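Local coordinates for protein PlaB phospholipase (Legionella pneumophila, PDB 6ZTI) that is probably a phospholipase of the alpha/beta hydrolase fold whose activity is controlled by tetramer formation mediated by NAD(H), at residues 35-39 and 288-292; 45-49 and 292-296. One frame throughout, in Å; residues are numbered along the deposited sequence.

Contact 1. Residues 35-39 and 288-292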
# COMPACT_ATOMS: atom_id res chain seq x y z
N LEU B 35 -11.63 44.12 6.84
CA LEU B 35 -12.76 44.34 5.94
C LEU B 35 -14.11 44.32 6.64
O LEU B 35 -14.98 45.12 6.26
CB LEU B 35 -12.73 43.30 4.81
CG LEU B 35 -13.89 43.42 3.82
CD1 LEU B 35 -13.89 44.81 3.20
CD2 LEU B 35 -13.86 42.34 2.77
N PRO B 36 -14.37 43.45 7.63
CA PRO B 36 -15.66 43.52 8.34
C PRO B 36 -15.92 44.86 9.00
O PRO B 36 -17.00 45.45 8.84
CB PRO B 36 -15.56 42.38 9.36
CG PRO B 36 -14.59 41.41 8.74
CD PRO B 36 -13.57 42.28 8.06
N GLN B 37 -14.95 45.37 9.77
CA GLN B 37 -15.09 46.69 10.37
C GLN B 37 -15.28 47.77 9.31
O GLN B 37 -16.04 48.73 9.52
CB GLN B 37 -13.87 47.00 11.24
CG GLN B 37 -13.83 46.19 12.55
CD GLN B 37 -12.43 45.74 12.96
OE1 GLN B 37 -11.48 45.76 12.17
NE2 GLN B 37 -12.31 45.31 14.22
N TRP B 38 -14.61 47.64 8.16
CA TRP B 38 -14.74 48.65 7.12
C TRP B 38 -16.13 48.64 6.49
O TRP B 38 -16.71 49.70 6.23
CB TRP B 38 -13.67 48.45 6.05
CG TRP B 38 -13.66 49.53 5.00
CD1 TRP B 38 -13.15 50.78 5.12
CD2 TRP B 38 -14.17 49.43 3.66
NE1 TRP B 38 -13.32 51.48 3.95
CE2 TRP B 38 -13.94 50.67 3.04
CE3 TRP B 38 -14.80 48.42 2.94
CZ2 TRP B 38 -14.32 50.92 1.73
CZ3 TRP B 38 -15.18 48.67 1.63
CH2 TRP B 38 -14.93 49.91 1.04
N LEU B 39 -16.68 47.45 6.23
CA LEU B 39 -18.04 47.36 5.70
C LEU B 39 -19.04 47.97 6.67
O LEU B 39 -20.04 48.57 6.26
CB LEU B 39 -18.42 45.90 5.43
CG LEU B 39 -17.77 45.20 4.24
CD1 LEU B 39 -18.29 43.78 4.14
CD2 LEU B 39 -18.03 45.95 2.95
N ALA B 288 -11.72 45.45 -1.61
CA ALA B 288 -12.77 46.19 -0.91
C ALA B 288 -13.64 46.97 -1.88
O ALA B 288 -14.87 46.98 -1.76
CB ALA B 288 -12.13 47.13 0.11
N ILE B 289 -13.01 47.62 -2.87
CA ILE B 289 -13.75 48.43 -3.82
C ILE B 289 -14.71 47.57 -4.63
O ILE B 289 -15.85 47.97 -4.88
CB ILE B 289 -12.77 49.20 -4.73
CG1 ILE B 289 -12.08 50.34 -3.95
CG2 ILE B 289 -13.51 49.75 -5.96
CD1 ILE B 289 -10.77 50.79 -4.57
N TRP B 290 -14.27 46.39 -5.06
CA TRP B 290 -15.14 45.59 -5.91
C TRP B 290 -16.14 44.78 -5.11
O TRP B 290 -17.22 44.47 -5.63
CB TRP B 290 -14.30 44.70 -6.83
CG TRP B 290 -13.71 45.51 -7.93
CD1 TRP B 290 -12.43 45.94 -8.04
CD2 TRP B 290 -14.42 46.06 -9.04
NE1 TRP B 290 -12.28 46.70 -9.18
CE2 TRP B 290 -13.49 46.80 -9.81
CE3 TRP B 290 -15.75 46.00 -9.48
CZ2 TRP B 290 -13.84 47.45 -10.98
CZ3 TRP B 290 -16.10 46.66 -10.64
CH2 TRP B 290 -15.15 47.37 -11.38
N ILE B 291 -15.83 44.44 -3.85
CA ILE B 291 -16.84 43.83 -2.99
C ILE B 291 -18.02 44.77 -2.80
O ILE B 291 -19.18 44.35 -2.83
CB ILE B 291 -16.23 43.42 -1.63
CG1 ILE B 291 -15.47 42.12 -1.78
CG2 ILE B 291 -17.33 43.28 -0.57
CD1 ILE B 291 -14.71 41.68 -0.56
N LEU B 292 -17.74 46.06 -2.59
CA LEU B 292 -18.81 47.03 -2.37
C LEU B 292 -19.72 47.14 -3.59
O LEU B 292 -20.95 47.22 -3.46
CB LEU B 292 -18.21 48.40 -2.02
CG LEU B 292 -19.15 49.52 -1.58
CD1 LEU B 292 -19.99 49.09 -0.38
CD2 LEU B 292 -18.35 50.76 -1.23

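Contact 2. Residues 45-49 and 292-296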
# COMPACT_ATOMS: atom_id res chain seq x y z
N GLN B 45 -22.25 55.19 6.47
CA GLN B 45 -22.17 56.32 5.56
C GLN B 45 -23.19 56.24 4.43
O GLN B 45 -23.14 57.06 3.50
CB GLN B 45 -20.76 56.43 4.98
CG GLN B 45 -19.69 56.67 6.02
CD GLN B 45 -18.30 56.61 5.44
OE1 GLN B 45 -18.11 56.71 4.22
NE2 GLN B 45 -17.30 56.42 6.30
N GLY B 46 -24.11 55.28 4.48
CA GLY B 46 -25.16 55.19 3.49
C GLY B 46 -24.78 54.50 2.20
O GLY B 46 -25.52 54.61 1.22
N LYS B 47 -23.65 53.80 2.16
CA LYS B 47 -23.26 53.06 0.97
C LYS B 47 -23.84 51.65 0.95
O LYS B 47 -23.96 51.06 -0.13
CB LYS B 47 -21.73 53.00 0.86
CG LYS B 47 -21.03 54.35 1.01
CD LYS B 47 -21.54 55.37 -0.01
CE LYS B 47 -20.91 56.74 0.21
NZ LYS B 47 -19.46 56.77 -0.11
N LEU B 48 -24.20 51.11 2.11
CA LEU B 48 -24.83 49.80 2.23
C LEU B 48 -25.99 49.91 3.21
O LEU B 48 -26.08 50.86 3.99
CB LEU B 48 -23.83 48.74 2.70
CG LEU B 48 -22.64 48.46 1.78
CD1 LEU B 48 -21.65 47.52 2.46
CD2 LEU B 48 -23.11 47.87 0.46
N ASP B 49 -26.88 48.91 3.16
CA ASP B 49 -28.05 48.87 4.03
C ASP B 49 -27.89 47.74 5.04
O ASP B 49 -28.65 46.77 5.03
CB ASP B 49 -29.32 48.70 3.19
CG ASP B 49 -30.58 49.14 3.93
OD1 ASP B 49 -30.46 49.87 4.94
OD2 ASP B 49 -31.70 48.78 3.49
N LEU B 292 -17.74 46.06 -2.59
CA LEU B 292 -18.81 47.03 -2.37
C LEU B 292 -19.72 47.14 -3.59
O LEU B 292 -20.95 47.22 -3.46
CB LEU B 292 -18.21 48.40 -2.02
CG LEU B 292 -19.15 49.52 -1.58
CD1 LEU B 292 -19.99 49.09 -0.38
CD2 LEU B 292 -18.35 50.76 -1.23
N ARG B 293 -19.13 47.11 -4.78
CA ARG B 293 -19.92 47.11 -6.01
C ARG B 293 -20.79 45.86 -6.08
O ARG B 293 -21.99 45.95 -6.41
CB ARG B 293 -18.98 47.17 -7.22
CG ARG B 293 -18.37 48.53 -7.49
CD ARG B 293 -19.41 49.56 -7.92
NE ARG B 293 -20.26 49.10 -9.02
CZ ARG B 293 -19.95 49.20 -10.31
NH1 ARG B 293 -18.80 49.75 -10.69
NH2 ARG B 293 -20.80 48.75 -11.23
N CYS B 294 -20.21 44.69 -5.79
CA CYS B 294 -20.96 43.44 -5.87
C CYS B 294 -22.14 43.45 -4.91
O CYS B 294 -23.26 43.08 -5.28
CB CYS B 294 -20.03 42.25 -5.58
SG CYS B 294 -18.73 41.94 -6.85
N LEU B 295 -21.91 43.89 -3.67
CA LEU B 295 -22.97 43.96 -2.68
C LEU B 295 -24.08 44.92 -3.09
O LEU B 295 -25.20 44.81 -2.58
CB LEU B 295 -22.41 44.40 -1.33
CG LEU B 295 -21.55 43.37 -0.58
CD1 LEU B 295 -20.95 44.00 0.66
CD2 LEU B 295 -22.39 42.15 -0.20
N GLN B 296 -23.79 45.87 -3.96
CA GLN B 296 -24.78 46.84 -4.39
C GLN B 296 -25.63 46.35 -5.57
O GLN B 296 -26.65 46.97 -5.88
CB GLN B 296 -24.09 48.17 -4.72
CG GLN B 296 -23.57 48.89 -3.46
CD GLN B 296 -22.60 50.03 -3.74
OE1 GLN B 296 -21.95 50.09 -4.79
NE2 GLN B 296 -22.48 50.93 -2.77

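Contact 1. Residues 35-39 and 288-292
Trp38 lays the benzo end of its indole against Ala288 where helix 35-44 meets helix 286-296, an example of two helices packing beside the parallel sheet of an alpha/beta hydrolase. Its CB leaves the backbone toward the other helix, and with CG anti to the backbone N (chi1 -175°) the ring extends in that direction. Farther along, CE3 comes within 4.1 Å of Ala288 CB, and CZ3 approaches the same methyl more closely, at 3.7 Å. This methyl lies over one face of the six-membered ring, 4.2 Å from CB to the ring centroid and 27° off the normal, a CH-pi contact. At the far tip, Trp38 CH2 meets Leu292 CD2 obliquely at 4.2 Å.

Leu35, almost one turn earlier, brings its two branches to different partners. Leu35 CD1 touches the same Ala288 CB at 4.2 Å, while Leu35 CD2 meets Ile291 CD1 tip to tip at 3.5 Å, tighter than usual for two carbons. Leu39 adds a looser touch through CD2 on Ile291 CG2. The axes of segments 35-39 and 288-292 come no nearer than 11.7 Å and cross at -50°, a gap spanned by the larger side chains. Leu35 and Leu39 also touch Phe20 of strand 16-21, which joins the interface to the parallel sheet.

No hydrogen bond crosses between the segments. Cohesion here therefore comes from close carbon packing and the burial of apolar surface, with one aromatic face receiving a methyl group.

Contact 2. Residues 45-49 and 292-296
Leu48 sets its isobutyl group against Leu292 and Leu295 just beyond a Schellman motif, the turn that finishes helix 35-44 and sends the chain toward strand 55-60. The Leu48 and Leu292 side chains cross obliquely. Leu292 CD1 sits against the branch point of its partner, 3.5 Å from both Leu48 CG and Leu48 CD2, pairs closer than ordinary van der Waals contact. Leu295 is met at about a right angle, with Leu48 CD2 4.0 Å from Leu295 CB and Leu48 CD1 equally near Leu295 CD1. Placing CG beside its own backbone N (chi1 -63°) brings the fork of Leu48 up to the helix.

One polar bond joins the same two segments. Gln296 NE2 donates to Lys47 O at 3.0 Å, nearly straight at 168°, with the acceptor lying in the Gln296 amide plane. Seen from the carbonyl, the donor is tilted 22° from its plane. The Gln296 chain runs extended beyond CG, carrying its amide to this carbonyl, while Gln296 CG packs 4.1 Å from Leu48 CD2. Side chain and main chain of the loop are thus gripped together.

Farther out, each side has its own neighbours. Leu295 also leans on Ile127 of strand 123-129, and Arg293, turned away from the loop, ties its helix to helix 300-320 by a salt bridge to Glu309. On the loop side, Gly46 is the C-prime residue of the Schellman motif, and its positive phi takes the chain out of the helix; the motif's two backbone hydrogen bonds run from Lys47 N to Gln42 O and from Gly46 N to Ser43 O. Beyond the turn, Leu48 O is hydrogen-bonded to the hydroxyl OG of Ser43.

In the fold
Contacts 1 and 2 are successive stations along helix 286-296, their centres about 9 Å apart. Leu292 belongs to both and divides its methyls between them, CD2 serving contact 1 and CD1 contact 2. Leu39 joins them from the other side: its CD2 lies 4.0 Å from Leu48 CD1 and 4.2 Å from Leu295 CD1, so the apolar side chains of the helix pair touch those of the loop. Contact 1 is buried, whereas contact 2 brings the layer to the surface and adds a polar bond. Both lie away from the thio-NAD pockets, within the alpha/beta hydrolase part of the chain.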